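Local coordinates for protein tryptophan synthase alpha chain (Aquifex aeolicus, PDB 2EKC) that probably cleaves indoleglycerol phosphate to indole and glyceraldehyde 3-phosphate, as the alpha subunit of tryptophan synthase in the last step of tryptophan biosynthesis, at residues C167-V179 with Y201-F213. Sequence-based numbering, arbitrary orientation.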
# COMPACT_ATOMS: atom_id res chain seq x y z
N CYS A 167 5.93 -16.23 -0.05
CA CYS A 167 5.23 -16.58 -1.29
C CYS A 167 3.95 -17.37 -1.03
O CYS A 167 2.90 -17.07 -1.60
CB CYS A 167 6.16 -17.40 -2.19
SG CYS A 167 5.63 -17.51 -3.93
N GLU A 168 4.02 -18.37 -0.16
CA GLU A 168 2.84 -19.17 0.14
C GLU A 168 1.82 -18.38 0.95
O GLU A 168 0.64 -18.73 0.97
CB GLU A 168 3.25 -20.45 0.88
CG GLU A 168 3.98 -20.23 2.18
CD GLU A 168 4.31 -21.54 2.88
OE1 GLU A 168 5.08 -22.34 2.31
OE2 GLU A 168 3.81 -21.76 4.01
N ALA A 169 2.27 -17.32 1.60
CA ALA A 169 1.37 -16.49 2.40
C ALA A 169 0.67 -15.42 1.57
O ALA A 169 -0.40 -14.95 1.94
CB ALA A 169 2.15 -15.84 3.54
N ALA A 170 1.27 -15.05 0.45
CA ALA A 170 0.69 -14.02 -0.41
C ALA A 170 -0.40 -14.57 -1.32
O ALA A 170 -0.24 -15.61 -1.96
CB ALA A 170 1.79 -13.37 -1.25
N ASP A 171 -1.53 -13.87 -1.36
CA ASP A 171 -2.63 -14.28 -2.22
C ASP A 171 -2.38 -13.80 -3.65
O ASP A 171 -2.60 -14.55 -4.60
CB ASP A 171 -3.96 -13.70 -1.73
CG ASP A 171 -4.43 -14.32 -0.43
OD1 ASP A 171 -4.50 -15.56 -0.35
OD2 ASP A 171 -4.74 -13.56 0.52
N GLU A 172 -1.93 -12.56 -3.79
CA GLU A 172 -1.71 -11.99 -5.11
C GLU A 172 -0.43 -11.16 -5.27
O GLU A 172 0.04 -10.97 -6.39
CB GLU A 172 -2.90 -11.11 -5.49
CG GLU A 172 -4.23 -11.85 -5.56
CD GLU A 172 -5.40 -10.90 -5.64
OE1 GLU A 172 -5.82 -10.37 -4.57
OE2 GLU A 172 -5.90 -10.65 -6.76
N MET A 173 0.11 -10.65 -4.17
CA MET A 173 1.31 -9.84 -4.26
C MET A 173 2.07 -9.75 -2.94
O MET A 173 1.54 -10.10 -1.88
CB MET A 173 0.94 -8.42 -4.70
CG MET A 173 0.10 -7.68 -3.68
SD MET A 173 -0.24 -5.98 -4.13
CE MET A 173 1.35 -5.24 -3.85
N THR A 174 3.31 -9.27 -3.02
CA THR A 174 4.16 -9.13 -1.85
C THR A 174 4.76 -7.73 -1.83
O THR A 174 4.84 -7.06 -2.86
CB THR A 174 5.32 -10.15 -1.86
OG1 THR A 174 6.16 -9.90 -2.99
CG2 THR A 174 4.79 -11.57 -1.92
N TYR A 175 5.19 -7.31 -0.65
CA TYR A 175 5.80 -6.00 -0.47
C TYR A 175 7.12 -6.12 0.27
O TYR A 175 7.18 -6.68 1.36
CB TYR A 175 4.87 -5.07 0.33
CG TYR A 175 5.54 -3.76 0.69
CD1 TYR A 175 5.90 -2.84 -0.29
CD2 TYR A 175 5.87 -3.47 2.02
CE1 TYR A 175 6.59 -1.67 0.03
CE2 TYR A 175 6.56 -2.30 2.35
CZ TYR A 175 6.92 -1.40 1.35
OH TYR A 175 7.63 -0.26 1.66
N PHE A 176 8.19 -5.61 -0.33
CA PHE A 176 9.51 -5.63 0.29
C PHE A 176 9.96 -4.19 0.55
O PHE A 176 9.69 -3.30 -0.25
CB PHE A 176 10.55 -6.29 -0.62
CG PHE A 176 10.59 -7.78 -0.53
CD1 PHE A 176 9.49 -8.55 -0.92
CD2 PHE A 176 11.73 -8.43 -0.08
CE1 PHE A 176 9.54 -9.94 -0.87
CE2 PHE A 176 11.79 -9.82 -0.02
CZ PHE A 176 10.70 -10.58 -0.42
N VAL A 177 10.66 -3.98 1.66
CA VAL A 177 11.19 -2.67 1.99
C VAL A 177 12.57 -2.62 1.31
O VAL A 177 13.24 -3.65 1.21
CB VAL A 177 11.35 -2.48 3.51
CG1 VAL A 177 9.98 -2.56 4.16
CG2 VAL A 177 12.27 -3.55 4.08
N SER A 178 12.98 -1.45 0.84
CA SER A 178 14.25 -1.33 0.13
C SER A 178 15.52 -1.21 0.96
O SER A 178 16.62 -1.40 0.44
CB SER A 178 14.19 -0.13 -0.83
OG SER A 178 14.26 1.09 -0.12
N VAL A 179 15.38 -0.91 2.25
CA VAL A 179 16.55 -0.76 3.11
C VAL A 179 16.54 -1.75 4.27
O VAL A 179 15.49 -2.27 4.65
CB VAL A 179 16.64 0.68 3.67
CG1 VAL A 179 15.54 0.91 4.69
CG2 VAL A 179 18.01 0.93 4.29
N TYR A 201 14.06 -13.97 -4.78
CA TYR A 201 12.62 -14.10 -4.69
C TYR A 201 12.06 -14.63 -6.01
O TYR A 201 11.21 -15.51 -6.02
CB TYR A 201 12.01 -12.73 -4.36
CG TYR A 201 10.50 -12.64 -4.46
CD1 TYR A 201 9.68 -13.01 -3.39
CD2 TYR A 201 9.89 -12.17 -5.62
CE1 TYR A 201 8.29 -12.89 -3.47
CE2 TYR A 201 8.51 -12.06 -5.72
CZ TYR A 201 7.71 -12.41 -4.64
OH TYR A 201 6.35 -12.26 -4.74
N ARG A 202 12.55 -14.08 -7.12
CA ARG A 202 12.10 -14.50 -8.45
C ARG A 202 12.29 -15.99 -8.64
O ARG A 202 11.48 -16.66 -9.28
CB ARG A 202 12.86 -13.76 -9.54
CG ARG A 202 12.66 -12.25 -9.55
CD ARG A 202 11.21 -11.89 -9.77
NE ARG A 202 11.05 -10.46 -10.03
CZ ARG A 202 9.87 -9.87 -10.22
NH1 ARG A 202 8.76 -10.58 -10.18
NH2 ARG A 202 9.81 -8.56 -10.45
N GLU A 203 13.39 -16.50 -8.10
CA GLU A 203 13.75 -17.91 -8.19
C GLU A 203 12.74 -18.79 -7.46
O GLU A 203 12.48 -19.93 -7.86
CB GLU A 203 15.13 -18.15 -7.57
CG GLU A 203 16.29 -17.41 -8.24
CD GLU A 203 17.60 -17.54 -7.47
OE1 GLU A 203 17.98 -18.68 -7.12
OE2 GLU A 203 18.25 -16.51 -7.20
N LEU A 204 12.18 -18.26 -6.38
CA LEU A 204 11.25 -19.01 -5.54
C LEU A 204 9.79 -18.60 -5.62
O LEU A 204 8.93 -19.32 -5.12
CB LEU A 204 11.70 -18.89 -4.08
CG LEU A 204 13.08 -19.45 -3.74
CD1 LEU A 204 13.57 -18.87 -2.42
CD2 LEU A 204 13.01 -20.96 -3.68
N CYS A 205 9.50 -17.47 -6.25
CA CYS A 205 8.13 -16.99 -6.30
C CYS A 205 7.74 -16.34 -7.61
O CYS A 205 8.51 -15.58 -8.19
CB CYS A 205 7.93 -16.00 -5.16
SG CYS A 205 6.20 -15.71 -4.70
N ASP A 206 6.51 -16.61 -8.06
CA ASP A 206 6.01 -16.03 -9.30
C ASP A 206 5.04 -14.87 -9.07
O ASP A 206 4.62 -14.21 -10.02
CB ASP A 206 5.32 -17.11 -10.14
CG ASP A 206 6.30 -18.13 -10.68
OD1 ASP A 206 7.26 -17.73 -11.37
OD2 ASP A 206 6.11 -19.34 -10.42
N LYS A 207 4.69 -14.61 -7.81
CA LYS A 207 3.76 -13.53 -7.51
C LYS A 207 4.43 -12.16 -7.61
O LYS A 207 5.59 -12.00 -7.23
CB LYS A 207 3.17 -13.73 -6.11
CG LYS A 207 2.52 -15.10 -5.91
CD LYS A 207 1.62 -15.10 -4.69
CE LYS A 207 0.92 -16.44 -4.51
NZ LYS A 207 1.85 -17.50 -4.05
N PRO A 208 3.71 -11.16 -8.13
CA PRO A 208 4.28 -9.82 -8.26
C PRO A 208 4.81 -9.26 -6.95
O PRO A 208 4.30 -9.59 -5.87
CB PRO A 208 3.13 -8.99 -8.84
CG PRO A 208 1.90 -9.75 -8.40
CD PRO A 208 2.31 -11.18 -8.59
N VAL A 209 5.83 -8.41 -7.04
CA VAL A 209 6.41 -7.82 -5.85
C VAL A 209 6.61 -6.32 -6.05
O VAL A 209 7.08 -5.89 -7.09
CB VAL A 209 7.78 -8.48 -5.51
CG1 VAL A 209 8.72 -8.41 -6.70
CG2 VAL A 209 8.40 -7.79 -4.30
N VAL A 210 6.21 -5.54 -5.04
CA VAL A 210 6.38 -4.10 -5.09
C VAL A 210 7.42 -3.72 -4.04
O VAL A 210 7.51 -4.36 -2.99
CB VAL A 210 5.04 -3.34 -4.83
CG1 VAL A 210 4.05 -3.63 -5.94
CG2 VAL A 210 4.46 -3.73 -3.48
N VAL A 211 8.20 -2.69 -4.33
CA VAL A 211 9.26 -2.26 -3.42
C VAL A 211 9.04 -0.81 -2.99
O VAL A 211 8.77 0.05 -3.82
CB VAL A 211 10.63 -2.40 -4.10
CG1 VAL A 211 11.72 -1.78 -3.24
CG2 VAL A 211 10.92 -3.87 -4.35
N GLY A 212 9.17 -0.56 -1.70
CA GLY A 212 8.96 0.79 -1.20
C GLY A 212 10.08 1.35 -0.34
O GLY A 212 11.11 0.71 -0.14
N PHE A 213 9.83 2.55 0.17
CA PHE A 213 10.75 3.30 1.01
C PHE A 213 11.84 3.98 0.20
O PHE A 213 12.60 3.32 -0.51
CB PHE A 213 11.41 2.42 2.07
CG PHE A 213 12.29 3.19 3.02
CD1 PHE A 213 11.74 3.97 4.03
CD2 PHE A 213 13.67 3.20 2.84
CE1 PHE A 213 12.55 4.75 4.86
CE2 PHE A 213 14.49 3.98 3.67
CZ PHE A 213 13.92 4.75 4.67
O HOH W 1 6.88 2.72 0.92
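The phenolic oxygen of Tyr201 meets the side chain of Thr174, its OH lying 2.9 Å from Thr174 OG1, and gives its own proton to the backbone oxygen Lys207 O at 2.6 Å, with the acceptor in the plane of the ring. The threonine and tyrosine approach from opposite directions, with Thr174 CG2 also resting against the hydroxyl. Cys205 CB lies over one face of the Tyr201 ring. Phe176 turns its edge toward a face of the same ring in an offset edge-to-face pair, the planes at 71°, while its CD1 touches Val209 CG2. The disulfide Cys167–Cys205 (chi3 86°) ties the end of helix 160-169 to the residue just after helix 192-204. Lys207 runs extended past Ala170 and then bends at its last torsion (chi4 73°), which brings NZ within 2.7 Å of Cys167 O, near the end of helix 160-169; the ammonium sits above the carbonyl plane. On the other side of the sheet, the Tyr175 ring lies across Val210, whose CG2 meets its edge in plane, and Tyr175 CE1 comes 3.3 Å from Gly212 N. Past the strand ends, Ser178 OG donates to Phe213 O at 2.8 Å, and Val179 CG1 packs on Phe213 CE2. Strands 174-177 and 209-212 run parallel in register, joined by alternating backbone bonds from Thr174 N–Pro208 O to Ser178 N–Gly212 O. They are the sixth and seventh strands of the closed eight-stranded TIM barrel, linked through helix 192-204 as a beta-alpha-beta crossover, with the Tyr175 side chain about 5 Å from that of Glu49, one of the two predicted proton acceptors.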